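Local structure of putative glutaryl-CoA dehydrogenase (Thermus thermophilus, 2EBA) at residues Thr160-Thr165 against Thr212-Leu217; Gly127-Thr132 against Leu172-Ala177; Tyr75-Tyr80 against Ile248-Met253. The protein belongs to the acyl-CoA dehydrogenase family of flavoproteins and binds flavin-adenine dinucleotide in a fold with a beta domain between two helical domains. All coordinates share one frame; numbering follows the deposited sequence.

Contact 1. Residues Thr160-Thr165 against Thr212-Leu217; sequences TKMWIT and TSELVL. With FAD (flavin-adenine dinucleotide), chain I.
I164 and L215 meet on one face of an antiparallel ladder that ends at the flavin. From CB of I164, which lies near the carbonyl oxygen of S213, CG1 turns anti to the carbonyl carbon (chi1 -51°) and reaches L215, its CG1 standing 3.9 Å from L215 CG. CG2 rests against CD1 of the same leucine, and the tip, I164 CD1, comes 3.8 Å from FAD N3. A branched, apolar residue suits a place between a leucine and a flat heterocycle.

Backbone bonds pair the strands on either side of a bulge: K161 and L215 exchange two, and so do I164 and S213, where I164 N donates to S213 O at 2.9 Å. Between them W163 and I164 both face S213, a G1 bulge, and W163 adopts the left-handed backbone conformation (phi 60°, psi 48°) usual at the first position of such a bulge. The chain turns its corner there. The methyl CE of M162 lies over the centre of the W163 indole, while T212 CG2 touches the edge of that ring. On the same strand T165 N donates to FAD O4 at 2.9 Å, and one water joins T165 OG1 to T212 OG1.

The polar ends of K161 and E214 turn to E133 and R199 in salt bridges. The T165 N-H would draw electron density toward O4 and probably helps to polarise the flavin ring.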
loop_
_atom_site.group_PDB
_atom_site.type_symbol
_atom_site.label_atom_id
_atom_site.label_comp_id
_atom_site.label_asym_id
_atom_site.label_seq_id
_atom_site.Cartn_x
_atom_site.Cartn_y
_atom_site.Cartn_z
ATOM N N THR A 160 29.037 -26.661 1.645
ATOM C CA THR A 160 28.341 -26.230 2.840
ATOM C C THR A 160 26.891 -25.839 2.529
ATOM O O THR A 160 26.587 -25.346 1.445
ATOM C CB THR A 160 29.067 -25.033 3.485
ATOM O OG1 THR A 160 30.292 -25.485 4.069
ATOM C CG2 THR A 160 28.203 -24.388 4.550
ATOM N N LYS A 161 25.999 -26.084 3.482
ATOM C CA LYS A 161 24.596 -25.739 3.324
ATOM C C LYS A 161 24.186 -24.904 4.527
ATOM O O LYS A 161 24.584 -25.184 5.661
ATOM C CB LYS A 161 23.738 -27.011 3.226
ATOM C CG LYS A 161 24.065 -27.890 2.022
ATOM C CD LYS A 161 23.880 -27.137 0.700
ATOM C CE LYS A 161 24.139 -28.045 -0.506
ATOM N NZ LYS A 161 24.070 -27.340 -1.827
ATOM N N MET A 162 23.407 -23.856 4.281
ATOM C CA MET A 162 22.987 -22.955 5.352
ATOM C C MET A 162 21.477 -22.977 5.522
ATOM O O MET A 162 20.725 -23.123 4.557
ATOM C CB MET A 162 23.434 -21.518 5.084
ATOM C CG MET A 162 24.395 -20.932 6.125
ATOM S SD MET A 162 24.089 -21.479 7.813
ATOM C CE MET A 162 23.169 -20.232 8.412
ATOM N N TRP A 163 21.052 -22.805 6.767
ATOM C CA TRP A 163 19.644 -22.766 7.114
ATOM C C TRP A 163 18.907 -24.049 6.747
ATOM O O TRP A 163 17.852 -23.979 6.172
ATOM C CB TRP A 163 18.943 -21.591 6.407
ATOM C CG TRP A 163 19.627 -20.240 6.511
ATOM C CD1 TRP A 163 20.194 -19.530 5.494
ATOM C CD2 TRP A 163 19.839 -19.470 7.701
ATOM N NE1 TRP A 163 20.751 -18.369 5.975
ATOM C CE2 TRP A 163 20.549 -18.309 7.327
ATOM C CE3 TRP A 163 19.500 -19.651 9.044
ATOM C CZ2 TRP A 163 20.928 -17.337 8.251
ATOM C CZ3 TRP A 163 19.879 -18.680 9.965
ATOM C CH2 TRP A 163 20.586 -17.540 9.561
ATOM N N ILE A 164 19.437 -25.217 7.082
ATOM C CA ILE A 164 18.744 -26.449 6.721
ATOM C C ILE A 164 17.869 -26.957 7.855
ATOM O O ILE A 164 18.370 -27.270 8.937
ATOM C CB ILE A 164 19.752 -27.536 6.331
ATOM C CG1 ILE A 164 20.718 -26.969 5.287
ATOM C CG2 ILE A 164 19.023 -28.772 5.797
ATOM C CD1 ILE A 164 20.047 -26.332 4.091
ATOM N N THR A 165 16.563 -27.029 7.603
ATOM C CA THR A 165 15.607 -27.509 8.597
ATOM C C THR A 165 15.874 -28.972 8.890
ATOM O O THR A 165 16.240 -29.732 7.996
ATOM C CB THR A 165 14.161 -27.356 8.094
ATOM O OG1 THR A 165 13.881 -25.969 7.902
ATOM C CG2 THR A 165 13.170 -27.926 9.091
ATOM N N THR A 212 17.198 -25.619 12.933
ATOM C CA THR A 212 17.832 -25.098 11.731
ATOM C C THR A 212 19.319 -25.289 11.918
ATOM O O THR A 212 19.879 -24.899 12.940
ATOM C CB THR A 212 17.574 -23.609 11.568
ATOM O OG1 THR A 212 16.214 -23.319 11.916
ATOM C CG2 THR A 212 17.848 -23.187 10.132
ATOM N N SER A 213 19.974 -25.868 10.924
ATOM C CA SER A 213 21.389 -26.141 11.055
ATOM C C SER A 213 22.205 -25.691 9.869
ATOM O O SER A 213 21.685 -25.231 8.855
ATOM C CB SER A 213 21.591 -27.642 11.257
ATOM O OG SER A 213 20.637 -28.157 12.165
ATOM N N GLU A 214 23.509 -25.815 10.028
ATOM C CA GLU A 214 24.442 -25.496 8.973
ATOM C C GLU A 214 25.096 -26.851 8.696
ATOM O O GLU A 214 25.551 -27.524 9.620
ATOM C CB GLU A 214 25.472 -24.491 9.464
ATOM C CG GLU A 214 26.487 -24.134 8.419
ATOM C CD GLU A 214 27.673 -23.414 9.005
ATOM O OE1 GLU A 214 28.414 -24.028 9.810
ATOM O OE2 GLU A 214 27.863 -22.227 8.659
ATOM N N LEU A 215 25.111 -27.272 7.436
ATOM C CA LEU A 215 25.708 -28.558 7.109
ATOM C C LEU A 215 27.069 -28.318 6.492
ATOM O O LEU A 215 27.240 -27.458 5.634
ATOM C CB LEU A 215 24.821 -29.353 6.130
ATOM C CG LEU A 215 23.341 -29.523 6.487
ATOM C CD1 LEU A 215 22.640 -30.405 5.452
ATOM C CD2 LEU A 215 23.221 -30.119 7.869
ATOM N N VAL A 216 28.052 -29.062 6.966
ATOM C CA VAL A 216 29.393 -28.942 6.439
ATOM C C VAL A 216 29.799 -30.337 6.005
ATOM O O VAL A 216 29.831 -31.262 6.815
ATOM C CB VAL A 216 30.387 -28.416 7.500
ATOM C CG1 VAL A 216 31.774 -28.359 6.916
ATOM C CG2 VAL A 216 29.977 -27.031 7.964
ATOM N N LEU A 217 30.060 -30.487 4.713
ATOM C CA LEU A 217 30.488 -31.754 4.161
ATOM C C LEU A 217 31.954 -31.627 3.777
ATOM O O LEU A 217 32.316 -30.866 2.884
ATOM C CB LEU A 217 29.640 -32.132 2.939
ATOM C CG LEU A 217 28.199 -32.542 3.261
ATOM C CD1 LEU A 217 27.342 -31.297 3.355
ATOM C CD2 LEU A 217 27.666 -33.492 2.191
HETATM P PA FAD I . 19.345 -14.027 -0.709
HETATM O O1A FAD I . 20.679 -13.312 -0.739
HETATM O O2A FAD I . 19.036 -15.122 -1.698
HETATM O O5B FAD I . 18.194 -12.887 -0.749
HETATM C C5B FAD I . 18.203 -11.746 -0.064
HETATM C C4B FAD I . 17.297 -10.628 -0.512
HETATM O O4B FAD I . 17.448 -10.414 -2.080
HETATM C C3B FAD I . 15.826 -11.279 -0.722
HETATM O O3B FAD I . 14.939 -10.170 -0.631
HETATM C C2B FAD I . 15.585 -11.674 -2.198
HETATM O O2B FAD I . 14.304 -11.405 -2.624
HETATM C C1B FAD I . 16.425 -10.621 -2.874
HETATM N N9A FAD I . 16.877 -11.239 -4.194
HETATM C C8A FAD I . 17.628 -12.320 -4.332
HETATM N N7A FAD I . 17.818 -12.502 -5.681
HETATM C C5A FAD I . 17.180 -11.508 -6.359
HETATM C C6A FAD I . 17.023 -11.170 -7.745
HETATM N N6A FAD I . 17.566 -11.923 -8.717
HETATM N N1A FAD I . 16.293 -10.058 -8.084
HETATM C C2A FAD I . 15.718 -9.270 -7.126
HETATM N N3A FAD I . 15.853 -9.572 -5.794
HETATM C C4A FAD I . 16.586 -10.676 -5.393
HETATM N N1 FAD I . 16.914 -23.898 2.445
HETATM C C2 FAD I . 16.959 -25.229 2.103
HETATM O O2 FAD I . 17.472 -25.580 1.026
HETATM N N3 FAD I . 16.443 -26.174 2.948
HETATM C C4 FAD I . 15.877 -25.811 4.147
HETATM O O4 FAD I . 15.426 -26.689 4.909
HETATM C C4X FAD I . 15.825 -24.451 4.519
HETATM N N5 FAD I . 15.284 -24.060 5.727
HETATM C C5X FAD I . 15.265 -22.741 6.111
HETATM C C6 FAD I . 14.734 -22.380 7.376
HETATM C C7 FAD I . 14.738 -21.024 7.795
HETATM C C7M FAD I . 14.171 -20.717 9.165
HETATM C C8 FAD I . 15.267 -20.013 6.932
HETATM C C8M FAD I . 15.314 -18.545 7.299
HETATM C C9 FAD I . 15.787 -20.379 5.678
HETATM C C9A FAD I . 15.806 -21.742 5.233
HETATM N N10 FAD I . 16.346 -22.144 3.992
HETATM C C10 FAD I . 16.364 -23.473 3.636
HETATM C "C1'" FAD I . 16.934 -21.180 3.050
HETATM C "C2'" FAD I . 15.948 -20.246 2.411
HETATM O "O2'" FAD I . 15.341 -20.894 1.305
HETATM C "C3'" FAD I . 16.703 -19.004 2.039
HETATM O "O3'" FAD I . 16.747 -18.162 3.188
HETATM C "C4'" FAD I . 16.084 -18.216 0.890
HETATM O "O4'" FAD I . 16.440 -18.800 -0.367
HETATM C "C5'" FAD I . 16.574 -16.782 0.904
HETATM O "O5'" FAD I . 17.906 -16.725 0.436
HETATM P P FAD I . 19.146 -16.097 1.270
HETATM O O1P FAD I . 18.870 -16.092 2.742
HETATM O O2P FAD I . 20.392 -16.817 0.815
HETATM O O3P FAD I . 19.136 -14.565 0.801
HETATM O O HOH W 1 14.215 -24.555 10.414
#

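Contact 2. Residues Gly127-Thr132 against Leu172-Ala177; sequences GCFGLT and LAVIWA. With FAD (flavin-adenine dinucleotide), chain I.
FAD O2 is gripped by two backbone N-H groups in succession, T132 N at 3.0 Å and L131 N at 3.2 Å, the first much the straighter. T132 OG1 adds a bond of 2.7 Å to FAD N1, and F129 O accepts from FAD N3, so the chain leaving strand 127-130 meets N1, O2 and N3 of the pyrimidine ring. Together the donors to O2 and N1, two N-H groups and a hydroxyl, probably stabilise negative charge there.

Behind this edge the strand pairs in parallel with 172-177. C128 and G130 each use both their N-H and C=O, C128 with L172 and V174, G130 with V174 and W176. The W176 indole stands beside F129: its NE1 lies over one face of the phenyl ring, 3.3 Å from F129 CE2, with the two planes at 55°. F129 CG is anti to the backbone N (chi1 177°), which carries the ring over to the tryptophan while its edge meets FAD O2. L131 CD1 packs on W176 CB at 3.9 Å. On the other face of the sheet C128 SG abuts A173 CB at 3.4 Å, a tight contact for which the small alanine side chain is suited.

Strand 184-190 pairs with the far side of 172-178. Helix 235-269 packs against F129, L131 and W176, and helix 87-107 reaches F129 and L172.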
loop_
_atom_site.group_PDB
_atom_site.type_symbol
_atom_site.label_atom_id
_atom_site.label_comp_id
_atom_site.label_asym_id
_atom_site.label_seq_id
_atom_site.Cartn_x
_atom_site.Cartn_y
_atom_site.Cartn_z
ATOM N N GLY A 127 14.537 -36.808 7.998
ATOM C CA GLY A 127 15.415 -36.280 6.978
ATOM C C GLY A 127 15.431 -34.770 6.857
ATOM O O GLY A 127 14.677 -34.069 7.516
ATOM N N CYS A 128 16.323 -34.271 6.011
ATOM C CA CYS A 128 16.438 -32.844 5.766
ATOM C C CYS A 128 16.763 -32.640 4.286
ATOM O O CYS A 128 17.107 -33.577 3.568
ATOM C CB CYS A 128 17.517 -32.216 6.669
ATOM S SG CYS A 128 19.180 -32.847 6.392
ATOM N N PHE A 129 16.656 -31.403 3.834
ATOM C CA PHE A 129 16.870 -31.081 2.439
ATOM C C PHE A 129 17.919 -29.990 2.376
ATOM O O PHE A 129 17.707 -28.881 2.848
ATOM C CB PHE A 129 15.520 -30.635 1.877
ATOM C CG PHE A 129 15.538 -30.186 0.451
ATOM C CD1 PHE A 129 15.798 -28.867 0.135
ATOM C CD2 PHE A 129 15.176 -31.052 -0.560
ATOM C CE1 PHE A 129 15.691 -28.406 -1.165
ATOM C CE2 PHE A 129 15.061 -30.604 -1.880
ATOM C CZ PHE A 129 15.316 -29.273 -2.181
ATOM N N GLY A 130 19.068 -30.328 1.813
ATOM C CA GLY A 130 20.142 -29.361 1.714
ATOM C C GLY A 130 20.351 -28.773 0.333
ATOM O O GLY A 130 21.053 -29.353 -0.497
ATOM N N LEU A 131 19.744 -27.615 0.088
ATOM C CA LEU A 131 19.888 -26.936 -1.193
ATOM C C LEU A 131 20.593 -25.588 -1.049
ATOM O O LEU A 131 21.596 -25.332 -1.716
ATOM C CB LEU A 131 18.528 -26.711 -1.834
ATOM C CG LEU A 131 18.603 -26.040 -3.196
ATOM C CD1 LEU A 131 19.292 -26.970 -4.204
ATOM C CD2 LEU A 131 17.200 -25.685 -3.624
ATOM N N THR A 132 20.059 -24.735 -0.175
ATOM C CA THR A 132 20.602 -23.398 0.081
ATOM C C THR A 132 22.037 -23.374 0.604
ATOM O O THR A 132 22.423 -24.159 1.466
ATOM C CB THR A 132 19.728 -22.623 1.107
ATOM O OG1 THR A 132 18.392 -22.502 0.608
ATOM C CG2 THR A 132 20.296 -21.228 1.371
ATOM N N LEU A 172 19.184 -38.842 7.498
ATOM C CA LEU A 172 19.388 -38.788 6.055
ATOM C C LEU A 172 19.304 -37.340 5.583
ATOM O O LEU A 172 18.391 -36.613 5.957
ATOM C CB LEU A 172 18.325 -39.635 5.346
ATOM C CG LEU A 172 18.663 -40.080 3.924
ATOM C CD1 LEU A 172 19.915 -40.948 3.956
ATOM C CD2 LEU A 172 17.500 -40.843 3.325
ATOM N N ALA A 173 20.259 -36.930 4.754
ATOM C CA ALA A 173 20.303 -35.565 4.243
ATOM C C ALA A 173 20.348 -35.547 2.719
ATOM O O ALA A 173 21.313 -36.011 2.113
ATOM C CB ALA A 173 21.523 -34.825 4.816
ATOM N N VAL A 174 19.294 -35.011 2.108
ATOM C CA VAL A 174 19.216 -34.934 0.657
ATOM C C VAL A 174 20.081 -33.770 0.264
ATOM O O VAL A 174 19.673 -32.622 0.374
ATOM C CB VAL A 174 17.788 -34.674 0.190
ATOM C CG1 VAL A 174 17.728 -34.647 -1.327
ATOM C CG2 VAL A 174 16.881 -35.742 0.742
ATOM N N ILE A 175 21.290 -34.063 -0.183
ATOM C CA ILE A 175 22.200 -33.010 -0.555
ATOM C C ILE A 175 22.281 -32.838 -2.048
ATOM O O ILE A 175 22.352 -33.819 -2.787
ATOM C CB ILE A 175 23.612 -33.283 -0.000
ATOM C CG1 ILE A 175 23.777 -32.603 1.355
ATOM C CG2 ILE A 175 24.669 -32.766 -0.956
ATOM C CD1 ILE A 175 22.916 -33.168 2.434
ATOM N N TRP A 176 22.266 -31.579 -2.484
ATOM C CA TRP A 176 22.376 -31.248 -3.901
ATOM C C TRP A 176 23.729 -30.606 -4.150
ATOM O O TRP A 176 24.076 -29.612 -3.517
ATOM C CB TRP A 176 21.265 -30.281 -4.328
ATOM C CG TRP A 176 19.912 -30.811 -4.043
ATOM C CD1 TRP A 176 19.193 -30.629 -2.902
ATOM C CD2 TRP A 176 19.164 -31.739 -4.846
ATOM N NE1 TRP A 176 18.053 -31.392 -2.934
ATOM C CE2 TRP A 176 18.011 -32.083 -4.116
ATOM C CE3 TRP A 176 19.364 -32.317 -6.106
ATOM C CZ2 TRP A 176 17.058 -32.984 -4.604
ATOM C CZ3 TRP A 176 18.416 -33.216 -6.588
ATOM C CH2 TRP A 176 17.281 -33.538 -5.836
ATOM N N ALA A 177 24.495 -31.193 -5.062
ATOM C CA ALA A 177 25.815 -30.677 -5.402
ATOM C C ALA A 177 25.982 -30.744 -6.900
ATOM O O ALA A 177 25.100 -31.211 -7.599
ATOM C CB ALA A 177 26.894 -31.503 -4.731
HETATM P PA FAD I . 19.345 -14.027 -0.709
HETATM O O1A FAD I . 20.679 -13.312 -0.739
HETATM O O2A FAD I . 19.036 -15.122 -1.698
HETATM O O5B FAD I . 18.194 -12.887 -0.749
HETATM C C5B FAD I . 18.203 -11.746 -0.064
HETATM C C4B FAD I . 17.297 -10.628 -0.512
HETATM O O4B FAD I . 17.448 -10.414 -2.080
HETATM C C3B FAD I . 15.826 -11.279 -0.722
HETATM O O3B FAD I . 14.939 -10.170 -0.631
HETATM C C2B FAD I . 15.585 -11.674 -2.198
HETATM O O2B FAD I . 14.304 -11.405 -2.624
HETATM C C1B FAD I . 16.425 -10.621 -2.874
HETATM N N9A FAD I . 16.877 -11.239 -4.194
HETATM C C8A FAD I . 17.628 -12.320 -4.332
HETATM N N7A FAD I . 17.818 -12.502 -5.681
HETATM C C5A FAD I . 17.180 -11.508 -6.359
HETATM C C6A FAD I . 17.023 -11.170 -7.745
HETATM N N6A FAD I . 17.566 -11.923 -8.717
HETATM N N1A FAD I . 16.293 -10.058 -8.084
HETATM C C2A FAD I . 15.718 -9.270 -7.126
HETATM N N3A FAD I . 15.853 -9.572 -5.794
HETATM C C4A FAD I . 16.586 -10.676 -5.393
HETATM N N1 FAD I . 16.914 -23.898 2.445
HETATM C C2 FAD I . 16.959 -25.229 2.103
HETATM O O2 FAD I . 17.472 -25.580 1.026
HETATM N N3 FAD I . 16.443 -26.174 2.948
HETATM C C4 FAD I . 15.877 -25.811 4.147
HETATM O O4 FAD I . 15.426 -26.689 4.909
HETATM C C4X FAD I . 15.825 -24.451 4.519
HETATM N N5 FAD I . 15.284 -24.060 5.727
HETATM C C5X FAD I . 15.265 -22.741 6.111
HETATM C C6 FAD I . 14.734 -22.380 7.376
HETATM C C7 FAD I . 14.738 -21.024 7.795
HETATM C C7M FAD I . 14.171 -20.717 9.165
HETATM C C8 FAD I . 15.267 -20.013 6.932
HETATM C C8M FAD I . 15.314 -18.545 7.299
HETATM C C9 FAD I . 15.787 -20.379 5.678
HETATM C C9A FAD I . 15.806 -21.742 5.233
HETATM N N10 FAD I . 16.346 -22.144 3.992
HETATM C C10 FAD I . 16.364 -23.473 3.636
HETATM C "C1'" FAD I . 16.934 -21.180 3.050
HETATM C "C2'" FAD I . 15.948 -20.246 2.411
HETATM O "O2'" FAD I . 15.341 -20.894 1.305
HETATM C "C3'" FAD I . 16.703 -19.004 2.039
HETATM O "O3'" FAD I . 16.747 -18.162 3.188
HETATM C "C4'" FAD I . 16.084 -18.216 0.890
HETATM O "O4'" FAD I . 16.440 -18.800 -0.367
HETATM C "C5'" FAD I . 16.574 -16.782 0.904
HETATM O "O5'" FAD I . 17.906 -16.725 0.436
HETATM P P FAD I . 19.146 -16.097 1.270
HETATM O O1P FAD I . 18.870 -16.092 2.742
HETATM O O2P FAD I . 20.392 -16.817 0.815
HETATM O O3P FAD I . 19.136 -14.565 0.801
#

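Contact 3. Residues Tyr75-Tyr80 against Ile248-Met253; sequences YGLICY and IAWGAM
The indole of W250 lies with one face against the backbone of G76: G76 CA is 3.4 Å from the centroid of the five-membered ring and only 16° off its normal, a CH-pi contact, with L77 N above the same face. With no side chain at G76, the ring can lie directly on the main chain. The six-membered end is met by L77, whose CD2 is 3.7 Å from W250 CZ3, and F246 makes an edge-to-face pair with the indole.

One turn along helix 72-85 from G76, Y80 meets G251, the residue after W250; without a side chain there the helices come close, G251 CA 3.7 Å from Y80 CA. The axes of the two segments approach to 7.2 Å and cross at -40°. Y80 CG is anti to the backbone N (chi1 -175°), which sends the phenol along the partner helix: Y80 CD1 lies 3.4 Å from W250 O, and Y80 CE1 is 3.5 Å from M253 CB. Its hydroxyl passes beyond the contact to E257 and H294.

Helix 72-85 thus joins the N-terminal helices to the C-terminal ones through a buried, mostly apolar interface held by close packing, with the tyrosine's polar end satisfied by side chains outside it.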
loop_
_atom_site.group_PDB
_atom_site.type_symbol
_atom_site.label_atom_id
_atom_site.label_comp_id
_atom_site.label_asym_id
_atom_site.label_seq_id
_atom_site.Cartn_x
_atom_site.Cartn_y
_atom_site.Cartn_z
ATOM N N TYR A 75 -3.532 -33.169 2.197
ATOM C CA TYR A 75 -2.187 -32.786 2.614
ATOM C C TYR A 75 -2.246 -31.300 2.936
ATOM O O TYR A 75 -1.778 -30.862 3.982
ATOM C CB TYR A 75 -1.183 -33.070 1.483
ATOM C CG TYR A 75 0.228 -32.513 1.679
ATOM C CD1 TYR A 75 0.879 -32.598 2.912
ATOM C CD2 TYR A 75 0.920 -31.934 0.612
ATOM C CE1 TYR A 75 2.180 -32.120 3.070
ATOM C CE2 TYR A 75 2.210 -31.456 0.757
ATOM C CZ TYR A 75 2.837 -31.549 1.988
ATOM O OH TYR A 75 4.112 -31.047 2.138
ATOM N N GLY A 76 -2.851 -30.535 2.030
ATOM C CA GLY A 76 -2.981 -29.107 2.237
ATOM C C GLY A 76 -3.701 -28.835 3.535
ATOM O O GLY A 76 -3.319 -27.949 4.287
ATOM N N LEU A 77 -4.741 -29.618 3.803
ATOM C CA LEU A 77 -5.533 -29.476 5.015
ATOM C C LEU A 77 -4.773 -29.803 6.292
ATOM O O LEU A 77 -5.061 -29.223 7.326
ATOM C CB LEU A 77 -6.800 -30.336 4.942
ATOM C CG LEU A 77 -7.890 -29.862 3.969
ATOM C CD1 LEU A 77 -8.977 -30.925 3.809
ATOM C CD2 LEU A 77 -8.484 -28.566 4.473
ATOM N N ILE A 78 -3.823 -30.730 6.258
ATOM C CA ILE A 78 -3.110 -31.009 7.489
ATOM C C ILE A 78 -2.096 -29.880 7.699
ATOM O O ILE A 78 -1.820 -29.475 8.827
ATOM C CB ILE A 78 -2.389 -32.395 7.483
ATOM C CG1 ILE A 78 -1.082 -32.310 6.724
ATOM C CG2 ILE A 78 -3.278 -33.464 6.896
ATOM C CD1 ILE A 78 0.088 -32.482 7.628
ATOM N N CYS A 79 -1.554 -29.366 6.603
ATOM C CA CYS A 79 -0.601 -28.268 6.693
ATOM C C CYS A 79 -1.298 -27.068 7.313
ATOM O O CYS A 79 -0.730 -26.363 8.150
ATOM C CB CYS A 79 -0.072 -27.913 5.306
ATOM S SG CYS A 79 1.168 -29.061 4.719
ATOM N N TYR A 80 -2.541 -26.860 6.895
ATOM C CA TYR A 80 -3.395 -25.775 7.371
ATOM C C TYR A 80 -3.482 -25.802 8.901
ATOM O O TYR A 80 -3.175 -24.824 9.597
ATOM C CB TYR A 80 -4.801 -25.951 6.769
ATOM C CG TYR A 80 -5.768 -24.833 7.069
ATOM C CD1 TYR A 80 -5.882 -23.733 6.212
ATOM C CD2 TYR A 80 -6.536 -24.846 8.232
ATOM C CE1 TYR A 80 -6.739 -22.673 6.506
ATOM C CE2 TYR A 80 -7.393 -23.788 8.541
ATOM C CZ TYR A 80 -7.487 -22.706 7.669
ATOM O OH TYR A 80 -8.332 -21.660 7.944
ATOM N N ILE A 248 2.556 -25.149 1.853
ATOM C CA ILE A 248 2.748 -23.874 2.516
ATOM C C ILE A 248 1.639 -22.886 2.145
ATOM O O ILE A 248 1.206 -22.096 2.973
ATOM C CB ILE A 248 4.114 -23.275 2.161
ATOM C CG1 ILE A 248 5.218 -24.132 2.795
ATOM C CG2 ILE A 248 4.178 -21.806 2.609
ATOM C CD1 ILE A 248 6.592 -23.760 2.366
ATOM N N ALA A 249 1.176 -22.930 0.902
ATOM C CA ALA A 249 0.106 -22.030 0.493
ATOM C C ALA A 249 -1.114 -22.340 1.352
ATOM O O ALA A 249 -1.935 -21.465 1.648
ATOM C CB ALA A 249 -0.213 -22.217 -0.965
ATOM N N TRP A 250 -1.222 -23.594 1.768
ATOM C CA TRP A 250 -2.324 -24.005 2.607
ATOM C C TRP A 250 -2.111 -23.595 4.047
ATOM O O TRP A 250 -2.969 -22.948 4.631
ATOM C CB TRP A 250 -2.518 -25.504 2.553
ATOM C CG TRP A 250 -3.304 -25.951 1.391
ATOM C CD1 TRP A 250 -2.831 -26.302 0.170
ATOM C CD2 TRP A 250 -4.714 -26.168 1.356
ATOM N NE1 TRP A 250 -3.855 -26.740 -0.626
ATOM C CE2 TRP A 250 -5.025 -26.670 0.079
ATOM C CE3 TRP A 250 -5.747 -25.988 2.287
ATOM C CZ2 TRP A 250 -6.330 -27.008 -0.298
ATOM C CZ3 TRP A 250 -7.036 -26.318 1.921
ATOM C CH2 TRP A 250 -7.321 -26.826 0.633
ATOM N N GLY A 251 -0.980 -23.984 4.623
ATOM C CA GLY A 251 -0.684 -23.640 6.004
ATOM C C GLY A 251 -0.784 -22.146 6.295
ATOM O O GLY A 251 -1.236 -21.751 7.373
ATOM N N ALA A 252 -0.361 -21.319 5.337
ATOM C CA ALA A 252 -0.402 -19.861 5.474
ATOM C C ALA A 252 -1.799 -19.412 5.852
ATOM O O ALA A 252 -1.982 -18.502 6.666
ATOM C CB ALA A 252 0.017 -19.196 4.162
ATOM N N MET A 253 -2.792 -20.062 5.255
ATOM C CA MET A 253 -4.189 -19.735 5.512
ATOM C C MET A 253 -4.604 -20.141 6.921
ATOM O O MET A 253 -5.519 -19.554 7.498
ATOM C CB MET A 253 -5.096 -20.411 4.481
ATOM C CG MET A 253 -5.109 -19.728 3.123
ATOM S SD MET A 253 -4.723 -17.969 3.225
ATOM C CE MET A 253 -6.242 -17.329 3.927
#

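Contacts 1 and 2 are neighbours, their centres 9 Å apart, and together they form one wall of the flavin site. Their strands interlock along the chain: 160-165 falls between 127-132 and 172-177, and 212-217 follows 172-177, so the segments of the two contacts alternate. Two probable hydrogen bonds join them: K161 NZ to W176 O, 2.8 Å, and M162 N to T132 O, 3.0 Å. Both contacts bring residues to one end of the flavin, 127-132 and 160-165 serving different atoms of the same ring. Contact 3 stands apart among the helices, its centre about 25 Å from that of contact 1 and about 23 Å from that of contact 2. Helix 235-269 connects the regions, packing on contact 2 near its start and carrying 248-253 further along.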